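Local coordinates for nitrogenase molybdenum-iron protein beta chain (Clostridium pasteurianum, PDB 4WES) that serves as the beta subunit of the nitrogenase component that reduces dinitrogen to ammonium and carries an [8Fe-7S] cluster shared with the alpha chain, at residues Pro197-Asp209 and Pro220-Thr232. Residues are numbered along the deposited sequence; the frame is centred on the assembly and turned at random.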
loop_
_atom_site.group_PDB
_atom_site.type_symbol
_atom_site.label_atom_id
_atom_site.label_comp_id
_atom_site.label_asym_id
_atom_site.label_seq_id
_atom_site.Cartn_x
_atom_site.Cartn_y
_atom_site.Cartn_z
ATOM N N PRO B 197 -21.276 -28.544 -3.446
ATOM C CA PRO B 197 -20.144 -29.426 -3.768
ATOM C C PRO B 197 -19.563 -29.132 -5.136
ATOM O O PRO B 197 -20.325 -28.841 -6.075
ATOM C CB PRO B 197 -20.761 -30.840 -3.706
ATOM C CG PRO B 197 -21.927 -30.676 -2.758
ATOM C CD PRO B 197 -22.471 -29.306 -3.049
ATOM N N TYR B 198 -18.239 -29.252 -5.260
ATOM C CA TYR B 198 -17.563 -28.825 -6.475
ATOM C C TYR B 198 -16.259 -29.593 -6.660
ATOM O O TYR B 198 -15.737 -30.207 -5.719
ATOM C CB TYR B 198 -17.264 -27.289 -6.434
ATOM C CG TYR B 198 -16.269 -26.947 -5.346
ATOM C CD1 TYR B 198 -16.650 -26.803 -4.033
ATOM C CD2 TYR B 198 -14.916 -26.902 -5.634
ATOM C CE1 TYR B 198 -15.709 -26.561 -3.040
ATOM C CE2 TYR B 198 -13.987 -26.676 -4.665
ATOM C CZ TYR B 198 -14.376 -26.520 -3.356
ATOM O OH TYR B 198 -13.434 -26.328 -2.374
ATOM N N ILE B 199 -15.749 -29.514 -7.890
ATOM C CA ILE B 199 -14.394 -29.937 -8.211
ATOM C C ILE B 199 -13.762 -28.735 -8.913
ATOM O O ILE B 199 -14.251 -28.333 -9.969
ATOM C CB ILE B 199 -14.307 -31.144 -9.168
ATOM C CG1 ILE B 199 -14.997 -32.374 -8.551
ATOM C CG2 ILE B 199 -12.850 -31.448 -9.471
ATOM C CD1 ILE B 199 -15.232 -33.479 -9.556
ATOM N N MET B 200 -12.720 -28.135 -8.343
ATOM C CA MET B 200 -11.975 -27.076 -9.011
ATOM C C MET B 200 -10.773 -27.669 -9.713
ATOM O O MET B 200 -10.052 -28.453 -9.102
ATOM C CB MET B 200 -11.510 -26.021 -8.015
ATOM C CG MET B 200 -10.699 -24.907 -8.679
ATOM S SD MET B 200 -10.190 -23.600 -7.583
ATOM C CE MET B 200 -11.726 -22.733 -7.470
ATOM N N PHE B 201 -10.549 -27.295 -10.970
ATOM C CA PHE B 201 -9.314 -27.675 -11.605
ATOM C C PHE B 201 -8.944 -26.681 -12.704
ATOM O O PHE B 201 -9.834 -26.152 -13.390
ATOM C CB PHE B 201 -9.401 -29.092 -12.186
ATOM C CG PHE B 201 -10.192 -29.221 -13.434
ATOM C CD1 PHE B 201 -11.591 -29.294 -13.381
ATOM C CD2 PHE B 201 -9.574 -29.437 -14.649
ATOM C CE1 PHE B 201 -12.343 -29.453 -14.525
ATOM C CE2 PHE B 201 -10.328 -29.622 -15.808
ATOM C CZ PHE B 201 -11.708 -29.637 -15.731
ATOM N N PRO B 202 -7.638 -26.467 -12.933
ATOM C CA PRO B 202 -6.532 -26.691 -11.999
ATOM C C PRO B 202 -6.732 -25.905 -10.686
ATOM O O PRO B 202 -7.576 -25.000 -10.620
ATOM C CB PRO B 202 -5.294 -26.170 -12.750
ATOM C CG PRO B 202 -5.757 -25.994 -14.173
ATOM C CD PRO B 202 -7.206 -25.658 -14.076
ATOM N N ASP B 203 -5.949 -26.263 -9.668
ATOM C CA ASP B 203 -6.007 -25.562 -8.378
ATOM C C ASP B 203 -4.603 -25.509 -7.811
ATOM O O ASP B 203 -4.101 -26.504 -7.332
ATOM C CB ASP B 203 -6.974 -26.298 -7.439
ATOM C CG ASP B 203 -7.026 -25.677 -6.072
ATOM O OD1 ASP B 203 -6.503 -24.568 -5.871
ATOM O OD2 ASP B 203 -7.626 -26.323 -5.166
ATOM N N THR B 204 -3.972 -24.329 -7.890
ATOM C CA THR B 204 -2.602 -24.171 -7.415
ATOM C C THR B 204 -2.542 -23.703 -5.954
ATOM O O THR B 204 -1.446 -23.455 -5.434
ATOM C CB THR B 204 -1.838 -23.167 -8.282
ATOM O OG1 THR B 204 -2.568 -21.945 -8.171
ATOM C CG2 THR B 204 -1.768 -23.637 -9.732
ATOM N N SER B 205 -3.697 -23.570 -5.287
ATOM C CA SER B 205 -3.668 -23.247 -3.871
ATOM C C SER B 205 -3.013 -24.385 -3.100
ATOM O O SER B 205 -3.226 -25.563 -3.375
ATOM C CB SER B 205 -5.060 -22.921 -3.339
ATOM O OG SER B 205 -5.928 -24.005 -3.352
ATOM N N GLY B 206 -2.177 -24.029 -2.142
ATOM C CA GLY B 206 -1.373 -25.010 -1.456
ATOM C C GLY B 206 -0.249 -25.577 -2.289
ATOM O O GLY B 206 0.360 -26.585 -1.889
ATOM N N VAL B 207 0.041 -24.964 -3.453
ATOM C CA VAL B 207 1.152 -25.393 -4.278
ATOM C C VAL B 207 2.116 -24.201 -4.535
ATOM O O VAL B 207 3.324 -24.364 -4.373
ATOM C CB VAL B 207 0.686 -25.985 -5.632
ATOM C CG1 VAL B 207 1.892 -26.503 -6.425
ATOM C CG2 VAL B 207 -0.318 -27.099 -5.411
ATOM N N LEU B 208 1.561 -23.073 -4.951
ATOM C CA LEU B 208 2.381 -21.878 -5.231
ATOM C C LEU B 208 2.191 -20.765 -4.209
ATOM O O LEU B 208 2.647 -19.656 -4.413
ATOM C CB LEU B 208 2.129 -21.412 -6.655
ATOM C CG LEU B 208 2.841 -22.256 -7.696
ATOM C CD1 LEU B 208 2.260 -22.095 -9.078
ATOM C CD2 LEU B 208 4.331 -21.967 -7.723
ATOM N N ASP B 209 1.621 -21.098 -3.041
ATOM C CA ASP B 209 1.439 -20.161 -1.946
ATOM C C ASP B 209 1.605 -20.896 -0.614
ATOM O O ASP B 209 0.959 -20.564 0.384
ATOM C CB ASP B 209 0.051 -19.482 -2.026
ATOM C CG ASP B 209 -1.097 -20.451 -1.885
ATOM O OD1 ASP B 209 -0.860 -21.681 -1.812
ATOM O OD2 ASP B 209 -2.233 -19.958 -1.839
ATOM N N PRO B 220 3.702 -30.370 -3.285
ATOM C CA PRO B 220 3.057 -29.785 -2.136
ATOM C C PRO B 220 1.684 -30.409 -1.854
ATOM O O PRO B 220 1.103 -31.120 -2.680
ATOM C CB PRO B 220 2.939 -28.294 -2.532
ATOM C CG PRO B 220 4.050 -28.077 -3.518
ATOM C CD PRO B 220 4.054 -29.350 -4.293
ATOM N N GLU B 221 1.117 -30.028 -0.715
ATOM C CA GLU B 221 -0.139 -30.580 -0.288
ATOM C C GLU B 221 -1.301 -30.310 -1.271
ATOM O O GLU B 221 -2.214 -31.166 -1.370
ATOM C CB GLU B 221 -0.490 -30.002 1.096
ATOM C CG GLU B 221 0.509 -30.299 2.195
ATOM C CD GLU B 221 0.262 -31.607 2.919
ATOM O OE1 GLU B 221 0.724 -31.720 4.079
ATOM O OE2 GLU B 221 -0.375 -32.509 2.331
ATOM N N GLY B 222 -1.288 -29.179 -1.949
ATOM C CA GLY B 222 -2.392 -28.772 -2.772
ATOM C C GLY B 222 -2.409 -29.423 -4.139
ATOM O O GLY B 222 -1.633 -30.343 -4.430
ATOM N N GLY B 223 -3.293 -28.903 -4.992
ATOM C CA GLY B 223 -3.481 -29.429 -6.338
ATOM C C GLY B 223 -4.694 -30.347 -6.356
ATOM O O GLY B 223 -4.989 -31.055 -5.383
ATOM N N THR B 224 -5.406 -30.349 -7.467
ATOM C CA THR B 224 -6.551 -31.259 -7.588
ATOM C C THR B 224 -6.060 -32.684 -7.764
ATOM O O THR B 224 -5.125 -32.937 -8.507
ATOM C CB THR B 224 -7.414 -30.838 -8.764
ATOM O OG1 THR B 224 -7.695 -29.445 -8.574
ATOM C CG2 THR B 224 -8.724 -31.637 -8.827
ATOM N N LYS B 225 -6.663 -33.627 -7.034
ATOM C CA LYS B 225 -6.251 -35.007 -7.096
ATOM C C LYS B 225 -6.682 -35.657 -8.391
ATOM O O LYS B 225 -7.773 -35.384 -8.918
ATOM C CB LYS B 225 -6.827 -35.791 -5.897
ATOM C CG LYS B 225 -6.241 -35.278 -4.583
ATOM C CD LYS B 225 -6.280 -36.289 -3.475
ATOM C CE LYS B 225 -5.197 -36.020 -2.445
ATOM N NZ LYS B 225 -5.237 -34.619 -1.959
ATOM N N ILE B 226 -5.831 -36.558 -8.881
ATOM C CA ILE B 226 -6.123 -37.314 -10.100
ATOM C C ILE B 226 -7.505 -37.965 -10.072
ATOM O O ILE B 226 -8.231 -37.911 -11.057
ATOM C CB ILE B 226 -5.023 -38.371 -10.315
ATOM C CG1 ILE B 226 -3.701 -37.716 -10.724
ATOM C CG2 ILE B 226 -5.432 -39.416 -11.358
ATOM C CD1 ILE B 226 -2.494 -38.583 -10.484
ATOM N N GLU B 227 -7.890 -38.542 -8.948
ATOM C CA GLU B 227 -9.181 -39.224 -8.907
ATOM C C GLU B 227 -10.320 -38.240 -9.096
ATOM O O GLU B 227 -11.348 -38.573 -9.678
ATOM C CB GLU B 227 -9.339 -40.007 -7.608
ATOM C CG GLU B 227 -8.969 -39.194 -6.365
ATOM C CD GLU B 227 -7.509 -39.346 -5.866
ATOM O OE1 GLU B 227 -6.480 -39.205 -6.651
ATOM O OE2 GLU B 227 -7.426 -39.580 -4.618
ATOM N N ASP B 228 -10.146 -37.018 -8.605
ATOM C CA ASP B 228 -11.158 -36.002 -8.818
ATOM C C ASP B 228 -11.169 -35.449 -10.230
ATOM O O ASP B 228 -12.234 -35.104 -10.763
ATOM C CB ASP B 228 -11.032 -34.908 -7.760
ATOM C CG ASP B 228 -11.334 -35.448 -6.362
ATOM O OD1 ASP B 228 -10.547 -35.140 -5.438
ATOM O OD2 ASP B 228 -12.369 -36.191 -6.214
ATOM N N LEU B 229 -9.985 -35.337 -10.824
ATOM C CA LEU B 229 -9.923 -34.974 -12.251
ATOM C C LEU B 229 -10.663 -36.010 -13.114
ATOM O O LEU B 229 -11.408 -35.667 -14.032
ATOM C CB LEU B 229 -8.483 -34.849 -12.701
ATOM C CG LEU B 229 -7.701 -33.743 -12.010
ATOM C CD1 LEU B 229 -6.244 -33.778 -12.393
ATOM C CD2 LEU B 229 -8.293 -32.389 -12.345
ATOM N N LYS B 230 -10.508 -37.290 -12.810
ATOM C CA LYS B 230 -11.307 -38.300 -13.511
ATOM C C LYS B 230 -12.807 -38.070 -13.298
ATOM O O LYS B 230 -13.611 -38.127 -14.245
ATOM C CB LYS B 230 -10.928 -39.718 -13.068
ATOM C CG LYS B 230 -9.524 -40.129 -13.465
ATOM C CD LYS B 230 -9.199 -41.512 -12.937
ATOM C CE LYS B 230 -7.791 -41.927 -13.290
ATOM N NZ LYS B 230 -7.436 -43.260 -12.728
ATOM N N ASP B 231 -13.168 -37.774 -12.059
ATOM C CA ASP B 231 -14.554 -37.653 -11.659
ATOM C C ASP B 231 -15.259 -36.417 -12.213
ATOM O O ASP B 231 -16.494 -36.317 -12.120
ATOM C CB ASP B 231 -14.651 -37.678 -10.134
ATOM C CG ASP B 231 -16.052 -38.050 -9.631
ATOM O OD1 ASP B 231 -16.629 -39.071 -10.113
ATOM O OD2 ASP B 231 -16.550 -37.356 -8.720
ATOM N N THR B 232 -14.496 -35.501 -12.824
ATOM C CA THR B 232 -15.124 -34.338 -13.474
ATOM C C THR B 232 -16.133 -34.716 -14.563
ATOM O O THR B 232 -17.061 -33.958 -14.849
ATOM C CB THR B 232 -14.090 -33.387 -14.107
ATOM O OG1 THR B 232 -13.275 -34.087 -15.046
ATOM C CG2 THR B 232 -13.234 -32.756 -13.044
HETATM O O HOH W 1 -5.359 -27.254 -3.700
HETATM O O HOH W 2 -8.694 -28.757 -5.837
#
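Ile199, Thr224 and Val207 contribute the largest shares of the surface buried, with Phe201 close behind, between the edge strand of a four-stranded parallel sheet, with the loop that follows it, and the returning chain that enters helix 226-231. Strand 198-200 belongs to one of the parallel alpha/beta domains of the subunit, and the helix packs against this outer strand. Ile199 reaches Asp228 and Thr232 with both branches: CD1 lies 3.6 Å from Asp228 O, and CG2 lies 3.8 Å from Thr232 CG2, the two side chains crossing at about a right angle. That same methyl of Thr232 also touches the Phe201 ring at CE1, while Leu229 CD2 presses on Phe201 CB at 3.5 Å; Val154 of helix 146-161 packs on Phe201 as well.

Thr224, just ahead of the N-cap residue Lys225, has OG1 beside its own backbone N (chi1 -52°), and from there the hydroxyl donates to Met200 O over 2.6 Å. A water bridges this OG1 to Asp203 OD2, which is also salt-bridged to Lys188. Beyond the cis-Pro202 peptide, Asp203 OD1 closes an Asx turn, accepting from both N and OG of Ser205.

Farther along, the loops run backbone to backbone. Gly222 CA and Gly223 CA make CA-H...O contacts, 3.4 Å to Ser205 O and 3.2 Å to Asp203 O respectively. Val207 straddles this end, CG1 against the Pro220 ring and CG2 3.4 Å from Gly222 C. Gly222 N donates to Gly206 O at 3.1 Å.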